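Local coordinates for thiosulfate reductase (Thermus thermophilus, PDB 2VPZ), which probably reduces sulfur compounds such as polysulfide or thiosulfate, using molybdenum, guanosine dinucleotide cofactors and an iron-sulfur cluster, at residues T89-R94 with D466-E471; T634-V639 with P704-A709; E118-H123 with V478-A483. All blocks are in the same frame, centred on the assembly; numbering follows the deposited sequence.

How the interactions relate
From the N terminus, loop 89-94 comes first and helix segment 118-123 second; their partners, 466-471 and 478-483, follow in the same order more than 300 residues later. Interactions 1 and 3 therefore cross: each closes a long loop, and neither nests inside the other. They share the edge of the parallel sheet, where Asp-466 O accepts from Glu-482 N (3.0 Å), and both reach the same guanosine dinucleotide. Interaction 2 closes a shorter loop near the C-terminal end, in series with both. It is tied to interaction 1 by Asn-636, whose amide lies beside Asp-91 and Asp-93, and so joins loop 89-94 to the dinucleotide-binding domain. Interactions 2 and 3 do not touch.

Interaction 1. Residues T89-R94 with D466-E471; sequences TYDPDR and DVLPQE. With MGD (2-amino-5,6-dimercapto-7-methyl-3,7,8a,9-tetrahydro-8-oxa-1,3,9,10-tetraaza-anthracen-4-one guanosine dinucleotide), chain H.
Carboxylate oxygen against methyl is the unusual feature here: Asp-91 OD2 meets Leu-468 CD2 at 3.1 Å, the two side chains crossing at about a right angle. With CG anti to the backbone N (chi1 177°), Asp-91 directs CG to Leu-468, and OD2 has its polar partner in the amide of Asn-636. Within the type I turn from Asp-91 to Arg-94, Asp-93 O abuts Pro-469 CD at 3.0 Å. Val-467 then sets CG1 against the chain of Arg-94, 3.9 Å from NE and 4.0 Å from CB. The polar bonds of the guanidinium are made away from Val-467: NH1 donates to Thr-89 O, in the carbonyl plane and on a lone pair, while NH2 forms a salt bridge with Glu-487. On the cofactor side, Asp-466 takes one ribose hydroxyl on each oxygen, O3' on OD1 (2.7 Å) and O2' on OD2 (2.6 Å); OD2 also accepts from Val-467 N through its anti lone pair. An alanine in place of Asp-466 would probably leave O2', O3' and Val-467 N without these acceptors and the ribose less firmly placed. An acidic residue at the end of a parallel strand, gripping both ribose hydroxyls, is characteristic of Rossmann-like nucleotide-binding folds.

Interaction 2. Residues T634-V639 with P704-A709; sequences TQNNWV and PLMRLA
Asn-636 and Leu-708 make the central polar link, with Leu-708 N donating to Asn-636 OD1 at 2.9 Å. The bond is bent, with an N-H...O angle of 136°, and the donor stands 22° off the carbonyl plane of the amide. Around it the carbon atoms close in. Met-706 lies obliquely over the base of the Asn-636 side chain; its bend at chi3 (79°) brings the methyl CE to 3.5 Å from Asn-636 CB, while its own CB sits 3.5 Å from OD1. The end of Leu-708 also comes close to 634-639, its CD1 reaching Trp-638 CB at 3.5 Å and its CG lying 3.6 Å from Asn-636 O. Gln-635 CB meets Ala-709 CB.

A second shell fixes the rotation of the Asn-636 amide: ND2 is hydrogen-bonded to both Asp-91 OD2 and Asp-93 OD2, which leaves OD1 turned to the Leu-708 amide. The backbone of 634-639 is shaped by a type I turn, closed by Asn-637 N to Thr-634 O at 3.2 Å. Asn-637 then caps the helix starting at Trp-638, its OD1 accepting weakly from Val-639 N, and its ND2 donates to Gly-84 O. Across the contact, Met-706 is the centre of an inverse gamma turn, and helix 752-756 packs on Leu-708; an apolar side chain of another protein chain lies against Trp-638. The two segments belong to connections following the neighbouring parallel strands 619-624 and 692-696, in the molybdopterin dinucleotide-binding domain, a member of the double-psi beta-barrel clan.

Interaction 3. Residues E118-H123 with V478-A483; sequences EEALDH and VILPEA. With MGD (2-amino-5,6-dimercapto-7-methyl-3,7,8a,9-tetrahydro-8-oxa-1,3,9,10-tetraaza-anthracen-4-one guanosine dinucleotide), chain H.
Ala-120 is the bump and Val-478 and Leu-480 form the hollow: Ala-120 CB rests over the shallow groove where the two branches meet, 3.8 Å from Val-478 CG1 and 3.9 Å from Leu-480 CD2. With Ile-479 turned away between them, these two residues present branched ends to the helix, and the small alanine lets it come in close, Ala-120 CA lying 6.7 Å from Val-478 CA. One residue on, Leu-121 CD2 skirts the other branch of Leu-480, CD1, at 4.4 Å, while helix 518-528 packs against Leu-121. Helix 117-134 thus lies against strand 479-481, an outermost strand of the five-stranded parallel sheet, the helix-on-sheet layering of a Rossmann-like alpha/beta domain. Trp-117 and Ile-124 of the same helix also touch Leu-480. One turn beyond Ala-120, His-123 and Val-478 lie alongside each other, pointing opposite ways. ND1, a polar atom that the contact buries and that has no partner in the model, comes obliquely to 3.7 Å from Val-478 CG2. Just past the strand, Glu-482 extends to the guanine of the dinucleotide, where OE1 accepts from N1 at 2.6 Å and weakly from N2 at 2.9 Å, with Tyr-438 OH as another partner.

Interaction 1. Residues T89-R94 with D466-E471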
# COMPACT_ATOMS: atom_id res chain seq x y z
N THR A 89 -0.74 -14.54 -42.83
CA THR A 89 -1.37 -15.45 -43.75
C THR A 89 -2.69 -14.85 -44.27
O THR A 89 -3.12 -15.17 -45.38
CB THR A 89 -1.71 -16.84 -43.07
OG1 THR A 89 -0.56 -17.35 -42.40
CG2 THR A 89 -2.22 -17.85 -44.10
N TYR A 90 -3.30 -13.96 -43.49
CA TYR A 90 -4.60 -13.32 -43.82
C TYR A 90 -4.52 -11.81 -43.97
O TYR A 90 -5.42 -11.05 -43.58
CB TYR A 90 -5.64 -13.71 -42.79
CG TYR A 90 -5.53 -15.18 -42.44
CD1 TYR A 90 -5.07 -15.58 -41.18
CD2 TYR A 90 -5.80 -16.16 -43.39
CE1 TYR A 90 -4.87 -16.94 -40.87
CE2 TYR A 90 -5.62 -17.53 -43.10
CZ TYR A 90 -5.15 -17.92 -41.83
OH TYR A 90 -4.96 -19.25 -41.53
N ASP A 91 -3.40 -11.40 -44.57
CA ASP A 91 -3.07 -10.02 -44.84
C ASP A 91 -3.35 -9.75 -46.37
O ASP A 91 -2.72 -10.40 -47.21
CB ASP A 91 -1.57 -9.85 -44.43
CG ASP A 91 -0.99 -8.44 -44.72
OD1 ASP A 91 -1.74 -7.56 -45.21
OD2 ASP A 91 0.23 -8.24 -44.45
N PRO A 92 -4.30 -8.82 -46.73
CA PRO A 92 -4.65 -8.45 -48.11
C PRO A 92 -3.50 -8.00 -49.09
O PRO A 92 -3.68 -7.94 -50.33
CB PRO A 92 -5.75 -7.39 -47.98
CG PRO A 92 -5.57 -6.84 -46.55
CD PRO A 92 -5.10 -8.06 -45.76
N ASP A 93 -2.35 -7.66 -48.49
CA ASP A 93 -1.11 -7.20 -49.18
C ASP A 93 -0.08 -8.34 -49.27
O ASP A 93 0.98 -8.21 -49.89
CB ASP A 93 -0.35 -6.03 -48.49
CG ASP A 93 -1.26 -4.89 -47.96
OD1 ASP A 93 -2.25 -4.56 -48.60
OD2 ASP A 93 -0.89 -4.32 -46.89
N ARG A 94 -0.38 -9.46 -48.61
CA ARG A 94 0.53 -10.60 -48.67
C ARG A 94 0.68 -11.06 -50.16
O ARG A 94 -0.34 -11.19 -50.86
CB ARG A 94 0.02 -11.75 -47.81
CG ARG A 94 -0.89 -12.75 -48.52
CD ARG A 94 -1.04 -14.08 -47.75
NE ARG A 94 -0.06 -15.09 -48.14
CZ ARG A 94 -0.19 -16.41 -47.95
NH1 ARG A 94 -1.27 -16.91 -47.37
NH2 ARG A 94 0.77 -17.24 -48.38
N ASP A 466 9.79 -14.69 -50.70
CA ASP A 466 9.25 -14.05 -49.50
C ASP A 466 7.71 -14.09 -49.46
O ASP A 466 7.10 -14.75 -50.31
CB ASP A 466 9.69 -12.57 -49.53
CG ASP A 466 9.97 -11.97 -48.11
OD1 ASP A 466 11.15 -11.64 -47.83
OD2 ASP A 466 9.02 -11.81 -47.33
N VAL A 467 7.09 -13.40 -48.51
CA VAL A 467 5.62 -13.33 -48.45
C VAL A 467 5.02 -11.91 -48.60
O VAL A 467 3.97 -11.73 -49.22
CB VAL A 467 4.98 -13.85 -47.15
CG1 VAL A 467 3.43 -13.69 -47.22
CG2 VAL A 467 5.38 -15.30 -46.86
N LEU A 468 5.68 -10.92 -48.02
CA LEU A 468 5.15 -9.57 -48.09
C LEU A 468 5.96 -8.74 -49.11
O LEU A 468 7.06 -9.14 -49.50
CB LEU A 468 5.17 -8.92 -46.67
CG LEU A 468 4.51 -9.65 -45.46
CD1 LEU A 468 5.20 -9.28 -44.12
CD2 LEU A 468 2.99 -9.36 -45.41
N PRO A 469 5.37 -7.64 -49.65
CA PRO A 469 6.10 -6.80 -50.61
C PRO A 469 6.92 -5.74 -49.87
O PRO A 469 6.54 -4.57 -49.80
CB PRO A 469 5.01 -6.19 -51.48
CG PRO A 469 3.78 -6.18 -50.61
CD PRO A 469 3.91 -7.42 -49.73
N GLN A 470 8.05 -6.19 -49.30
CA GLN A 470 8.98 -5.33 -48.55
C GLN A 470 9.79 -4.41 -49.48
O GLN A 470 9.69 -4.54 -50.69
CB GLN A 470 9.93 -6.21 -47.77
CG GLN A 470 9.28 -7.07 -46.74
CD GLN A 470 9.75 -6.70 -45.35
OE1 GLN A 470 9.35 -7.29 -44.34
NE2 GLN A 470 10.63 -5.69 -45.30
N GLU A 471 10.61 -3.52 -48.93
CA GLU A 471 11.38 -2.65 -49.81
C GLU A 471 12.50 -3.35 -50.61
O GLU A 471 12.87 -2.88 -51.69
CB GLU A 471 12.00 -1.43 -49.08
CG GLU A 471 12.75 -0.53 -50.05
CD GLU A 471 13.76 0.39 -49.39
OE1 GLU A 471 14.35 1.24 -50.09
OE2 GLU A 471 13.96 0.24 -48.16
PB MGD H . 13.46 -9.81 -40.54
O1B MGD H . 13.47 -8.31 -40.51
O2B MGD H . 12.38 -10.55 -39.82
O3B MGD H . 14.98 -10.20 -40.17
O3A MGD H . 17.37 -10.77 -39.69
PA MGD H . 16.16 -11.23 -40.61
O1A MGD H . 15.55 -12.58 -40.31
O2A MGD H . 16.56 -10.88 -42.00
O5' MGD H . 13.35 -10.30 -42.03
C5' MGD H . 12.62 -11.47 -42.39
C4' MGD H . 12.35 -11.37 -43.89
O4' MGD H . 11.84 -12.67 -44.16
C3' MGD H . 11.26 -10.40 -44.29
O3' MGD H . 11.53 -10.07 -45.66
C2' MGD H . 10.00 -11.27 -44.15
O2' MGD H . 9.01 -10.70 -44.97
C1' MGD H . 10.47 -12.64 -44.65
N9 MGD H . 9.72 -13.88 -44.21
C8 MGD H . 9.14 -14.08 -43.03
N7 MGD H . 8.58 -15.30 -42.90
C5 MGD H . 8.85 -15.98 -44.04
C6 MGD H . 8.60 -17.38 -44.60
O6 MGD H . 7.94 -18.27 -43.96
N1 MGD H . 9.12 -17.62 -45.85
C2 MGD H . 9.81 -16.71 -46.59
N2 MGD H . 10.31 -16.97 -47.84
N3 MGD H . 10.05 -15.48 -46.10
C4 MGD H . 9.61 -15.02 -44.88
C10 MGD H . 17.58 -11.31 -38.35
C11 MGD H . 18.93 -10.88 -37.89
O11 MGD H . 19.04 -9.50 -38.24
C12 MGD H . 19.28 -11.10 -36.47
S12 MGD H . 19.04 -12.62 -35.70
C13 MGD H . 19.88 -10.17 -35.73
S13 MGD H . 20.27 -10.28 -34.12
C14 MGD H . 20.33 -8.89 -36.19
N15 MGD H . 19.51 -7.83 -35.52
C16 MGD H . 19.71 -6.57 -36.05
C17 MGD H . 19.54 -5.30 -35.35
O17 MGD H . 19.14 -5.26 -34.15
N18 MGD H . 19.84 -4.18 -36.02
C19 MGD H . 20.28 -4.17 -37.29
N19 MGD H . 20.52 -3.00 -37.96
N20 MGD H . 20.48 -5.31 -37.95
C21 MGD H . 20.20 -6.50 -37.43
N22 MGD H . 20.35 -7.61 -38.17
C23 MGD H . 20.23 -8.94 -37.68

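Interaction 2. Residues T634-V639 with P704-A709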
# COMPACT_ATOMS: atom_id res chain seq x y z
N THR A 634 7.02 -7.65 -38.86
CA THR A 634 5.76 -7.69 -38.11
C THR A 634 5.03 -6.34 -38.07
O THR A 634 3.96 -6.15 -37.50
CB THR A 634 6.12 -8.22 -36.68
OG1 THR A 634 4.97 -8.72 -36.03
CG2 THR A 634 6.77 -7.11 -35.87
N GLN A 635 5.66 -5.41 -38.77
CA GLN A 635 5.29 -4.02 -38.94
C GLN A 635 4.07 -3.82 -39.86
O GLN A 635 3.56 -2.69 -39.99
CB GLN A 635 6.53 -3.34 -39.51
CG GLN A 635 7.80 -4.06 -39.02
CD GLN A 635 8.13 -3.74 -37.62
OE1 GLN A 635 7.55 -2.77 -37.09
NE2 GLN A 635 9.04 -4.48 -36.98
N ASN A 636 3.60 -4.89 -40.52
CA ASN A 636 2.41 -4.77 -41.36
C ASN A 636 1.27 -5.58 -40.75
O ASN A 636 0.14 -5.61 -41.26
CB ASN A 636 2.65 -5.20 -42.82
CG ASN A 636 1.63 -4.56 -43.80
OD1 ASN A 636 1.57 -3.34 -43.94
ND2 ASN A 636 0.80 -5.40 -44.43
N ASN A 637 1.58 -6.21 -39.62
CA ASN A 637 0.63 -7.03 -38.88
C ASN A 637 -0.33 -6.10 -38.06
O ASN A 637 0.08 -5.42 -37.11
CB ASN A 637 1.42 -8.00 -37.99
CG ASN A 637 0.55 -9.02 -37.32
OD1 ASN A 637 -0.50 -8.67 -36.79
ND2 ASN A 637 0.96 -10.28 -37.33
N TRP A 638 -1.61 -6.06 -38.41
CA TRP A 638 -2.52 -5.17 -37.70
C TRP A 638 -2.76 -5.50 -36.21
O TRP A 638 -2.92 -4.58 -35.41
CB TRP A 638 -3.88 -4.95 -38.44
CG TRP A 638 -4.92 -6.04 -38.33
CD1 TRP A 638 -5.31 -6.90 -39.32
CD2 TRP A 638 -5.79 -6.34 -37.19
NE1 TRP A 638 -6.34 -7.70 -38.88
CE2 TRP A 638 -6.65 -7.39 -37.59
CE3 TRP A 638 -5.91 -5.83 -35.88
CZ2 TRP A 638 -7.63 -7.94 -36.73
CZ3 TRP A 638 -6.91 -6.39 -35.01
CH2 TRP A 638 -7.74 -7.44 -35.45
N VAL A 639 -2.73 -6.77 -35.83
CA VAL A 639 -2.91 -7.15 -34.41
C VAL A 639 -1.70 -6.66 -33.55
O VAL A 639 -1.85 -6.26 -32.40
CB VAL A 639 -3.03 -8.72 -34.23
CG1 VAL A 639 -2.99 -9.11 -32.73
CG2 VAL A 639 -4.30 -9.22 -34.90
N PRO A 704 5.65 1.18 -49.84
CA PRO A 704 4.23 1.53 -50.05
C PRO A 704 3.20 0.41 -50.14
O PRO A 704 2.02 0.61 -49.83
CB PRO A 704 4.23 2.36 -51.34
CG PRO A 704 5.67 2.72 -51.58
CD PRO A 704 6.46 1.56 -51.01
N LEU A 705 3.64 -0.75 -50.60
CA LEU A 705 2.74 -1.88 -50.77
C LEU A 705 2.39 -2.59 -49.44
O LEU A 705 1.35 -3.24 -49.36
CB LEU A 705 3.25 -2.83 -51.87
CG LEU A 705 3.28 -2.22 -53.30
CD1 LEU A 705 3.94 -3.20 -54.29
CD2 LEU A 705 1.85 -1.84 -53.77
N MET A 706 3.26 -2.48 -48.43
CA MET A 706 2.94 -3.00 -47.07
C MET A 706 2.26 -1.69 -46.52
O MET A 706 2.91 -0.82 -45.93
CB MET A 706 4.19 -3.41 -46.24
CG MET A 706 4.90 -4.74 -46.63
SD MET A 706 6.48 -5.02 -45.73
CE MET A 706 5.92 -5.61 -44.12
N ARG A 707 0.95 -1.57 -46.72
CA ARG A 707 0.20 -0.39 -46.37
C ARG A 707 0.17 0.10 -44.89
O ARG A 707 0.12 1.32 -44.66
CB ARG A 707 -1.22 -0.44 -47.03
CG ARG A 707 -1.15 -0.50 -48.61
CD ARG A 707 -2.45 -0.04 -49.32
NE ARG A 707 -2.79 1.37 -49.05
CZ ARG A 707 -4.03 1.86 -48.93
NH1 ARG A 707 -5.08 1.06 -49.05
NH2 ARG A 707 -4.21 3.15 -48.66
N LEU A 708 0.24 -0.76 -43.88
CA LEU A 708 0.34 -0.25 -42.50
C LEU A 708 1.73 -0.18 -41.86
O LEU A 708 1.82 0.16 -40.68
CB LEU A 708 -0.65 -0.91 -41.48
CG LEU A 708 -1.25 -2.27 -41.71
CD1 LEU A 708 -2.03 -2.76 -40.45
CD2 LEU A 708 -2.18 -2.22 -42.94
N ALA A 709 2.80 -0.53 -42.56
CA ALA A 709 4.16 -0.43 -41.99
C ALA A 709 4.90 0.76 -42.63
O ALA A 709 5.86 1.32 -42.05
CB ALA A 709 4.98 -1.74 -42.18

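Interaction 3. Residues E118-H123 with V478-A483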
# COMPACT_ATOMS: atom_id res chain seq x y z
N GLU A 118 5.94 -22.29 -63.73
CA GLU A 118 6.74 -22.93 -64.78
C GLU A 118 7.65 -21.92 -65.48
O GLU A 118 8.87 -22.10 -65.56
CB GLU A 118 5.80 -23.64 -65.79
CG GLU A 118 4.78 -24.62 -65.15
CD GLU A 118 3.70 -23.93 -64.27
OE1 GLU A 118 3.14 -22.90 -64.70
OE2 GLU A 118 3.40 -24.46 -63.17
N GLU A 119 7.06 -20.82 -65.94
CA GLU A 119 7.80 -19.74 -66.61
C GLU A 119 8.83 -19.04 -65.71
O GLU A 119 9.95 -18.76 -66.17
CB GLU A 119 6.84 -18.71 -67.23
CG GLU A 119 7.33 -17.26 -67.08
CD GLU A 119 7.48 -16.48 -68.39
OE1 GLU A 119 8.62 -16.09 -68.73
OE2 GLU A 119 6.45 -16.26 -69.08
N ALA A 120 8.48 -18.75 -64.46
CA ALA A 120 9.41 -18.09 -63.52
C ALA A 120 10.59 -19.01 -63.14
O ALA A 120 11.74 -18.56 -63.07
CB ALA A 120 8.65 -17.62 -62.22
N LEU A 121 10.30 -20.29 -62.91
CA LEU A 121 11.34 -21.26 -62.56
C LEU A 121 12.32 -21.56 -63.73
O LEU A 121 13.51 -21.78 -63.49
CB LEU A 121 10.70 -22.57 -61.99
CG LEU A 121 10.21 -22.49 -60.51
CD1 LEU A 121 9.55 -23.82 -60.08
CD2 LEU A 121 11.38 -22.15 -59.56
N ASP A 122 11.85 -21.50 -64.98
CA ASP A 122 12.67 -21.71 -66.21
C ASP A 122 13.61 -20.51 -66.38
O ASP A 122 14.82 -20.65 -66.65
CB ASP A 122 11.84 -21.79 -67.49
CG ASP A 122 11.16 -23.16 -67.71
OD1 ASP A 122 11.42 -24.09 -66.93
OD2 ASP A 122 10.37 -23.26 -68.67
N HIS A 123 13.02 -19.33 -66.26
CA HIS A 123 13.73 -18.06 -66.37
C HIS A 123 14.91 -18.00 -65.37
O HIS A 123 15.99 -17.52 -65.73
CB HIS A 123 12.75 -16.87 -66.18
CG HIS A 123 13.32 -15.52 -66.43
ND1 HIS A 123 13.93 -14.78 -65.46
CD2 HIS A 123 13.40 -14.79 -67.55
CE1 HIS A 123 14.37 -13.65 -65.97
NE2 HIS A 123 14.06 -13.63 -67.25
N VAL A 478 12.18 -11.36 -60.92
CA VAL A 478 11.54 -12.56 -60.34
C VAL A 478 11.42 -12.56 -58.80
O VAL A 478 12.43 -12.57 -58.04
CB VAL A 478 12.20 -13.97 -60.71
CG1 VAL A 478 11.10 -15.07 -60.72
CG2 VAL A 478 12.92 -13.95 -62.05
N ILE A 479 10.16 -12.56 -58.37
CA ILE A 479 9.68 -12.60 -57.00
C ILE A 479 8.90 -13.93 -56.94
O ILE A 479 8.05 -14.17 -57.78
CB ILE A 479 8.65 -11.42 -56.70
CG1 ILE A 479 9.34 -10.06 -56.74
CG2 ILE A 479 7.97 -11.64 -55.32
CD1 ILE A 479 8.42 -8.86 -57.05
N LEU A 480 9.20 -14.80 -55.97
CA LEU A 480 8.47 -16.08 -55.82
C LEU A 480 7.71 -16.07 -54.47
O LEU A 480 8.35 -15.97 -53.42
CB LEU A 480 9.45 -17.29 -55.93
CG LEU A 480 10.43 -17.33 -57.12
CD1 LEU A 480 11.37 -18.55 -57.03
CD2 LEU A 480 9.66 -17.34 -58.47
N PRO A 481 6.34 -16.17 -54.48
CA PRO A 481 5.59 -16.17 -53.21
C PRO A 481 5.60 -17.48 -52.41
O PRO A 481 5.03 -18.48 -52.88
CB PRO A 481 4.19 -15.72 -53.62
CG PRO A 481 4.03 -16.25 -55.04
CD PRO A 481 5.45 -16.22 -55.65
N GLU A 482 6.22 -17.49 -51.23
CA GLU A 482 6.26 -18.70 -50.43
C GLU A 482 4.98 -18.90 -49.65
O GLU A 482 4.19 -17.97 -49.40
CB GLU A 482 7.45 -18.77 -49.41
CG GLU A 482 7.89 -20.25 -49.19
CD GLU A 482 8.71 -20.54 -47.91
OE1 GLU A 482 9.40 -19.64 -47.41
OE2 GLU A 482 8.66 -21.71 -47.46
N ALA A 483 4.75 -20.16 -49.31
CA ALA A 483 3.60 -20.51 -48.54
C ALA A 483 4.09 -20.33 -47.12
O ALA A 483 5.25 -20.57 -46.77
CB ALA A 483 3.14 -21.94 -48.81
PB MGD H . 13.46 -9.81 -40.54
O1B MGD H . 13.47 -8.31 -40.51
O2B MGD H . 12.38 -10.55 -39.82
O3B MGD H . 14.98 -10.20 -40.17
O3A MGD H . 17.37 -10.77 -39.69
PA MGD H . 16.16 -11.23 -40.61
O1A MGD H . 15.55 -12.58 -40.31
O2A MGD H . 16.56 -10.88 -42.00
O5' MGD H . 13.35 -10.30 -42.03
C5' MGD H . 12.62 -11.47 -42.39
C4' MGD H . 12.35 -11.37 -43.89
O4' MGD H . 11.84 -12.67 -44.16
C3' MGD H . 11.26 -10.40 -44.29
O3' MGD H . 11.53 -10.07 -45.66
C2' MGD H . 10.00 -11.27 -44.15
O2' MGD H . 9.01 -10.70 -44.97
C1' MGD H . 10.47 -12.64 -44.65
N9 MGD H . 9.72 -13.88 -44.21
C8 MGD H . 9.14 -14.08 -43.03
N7 MGD H . 8.58 -15.30 -42.90
C5 MGD H . 8.85 -15.98 -44.04
C6 MGD H . 8.60 -17.38 -44.60
O6 MGD H . 7.94 -18.27 -43.96
N1 MGD H . 9.12 -17.62 -45.85
C2 MGD H . 9.81 -16.71 -46.59
N2 MGD H . 10.31 -16.97 -47.84
N3 MGD H . 10.05 -15.48 -46.10
C4 MGD H . 9.61 -15.02 -44.88
C10 MGD H . 17.58 -11.31 -38.35
C11 MGD H . 18.93 -10.88 -37.89
O11 MGD H . 19.04 -9.50 -38.24
C12 MGD H . 19.28 -11.10 -36.47
S12 MGD H . 19.04 -12.62 -35.70
C13 MGD H . 19.88 -10.17 -35.73
S13 MGD H . 20.27 -10.28 -34.12
C14 MGD H . 20.33 -8.89 -36.19
N15 MGD H . 19.51 -7.83 -35.52
C16 MGD H . 19.71 -6.57 -36.05
C17 MGD H . 19.54 -5.30 -35.35
O17 MGD H . 19.14 -5.26 -34.15
N18 MGD H . 19.84 -4.18 -36.02
C19 MGD H . 20.28 -4.17 -37.29
N19 MGD H . 20.52 -3.00 -37.96
N20 MGD H . 20.48 -5.31 -37.95
C21 MGD H . 20.20 -6.50 -37.43
N22 MGD H . 20.35 -7.61 -38.17
C23 MGD H . 20.23 -8.94 -37.68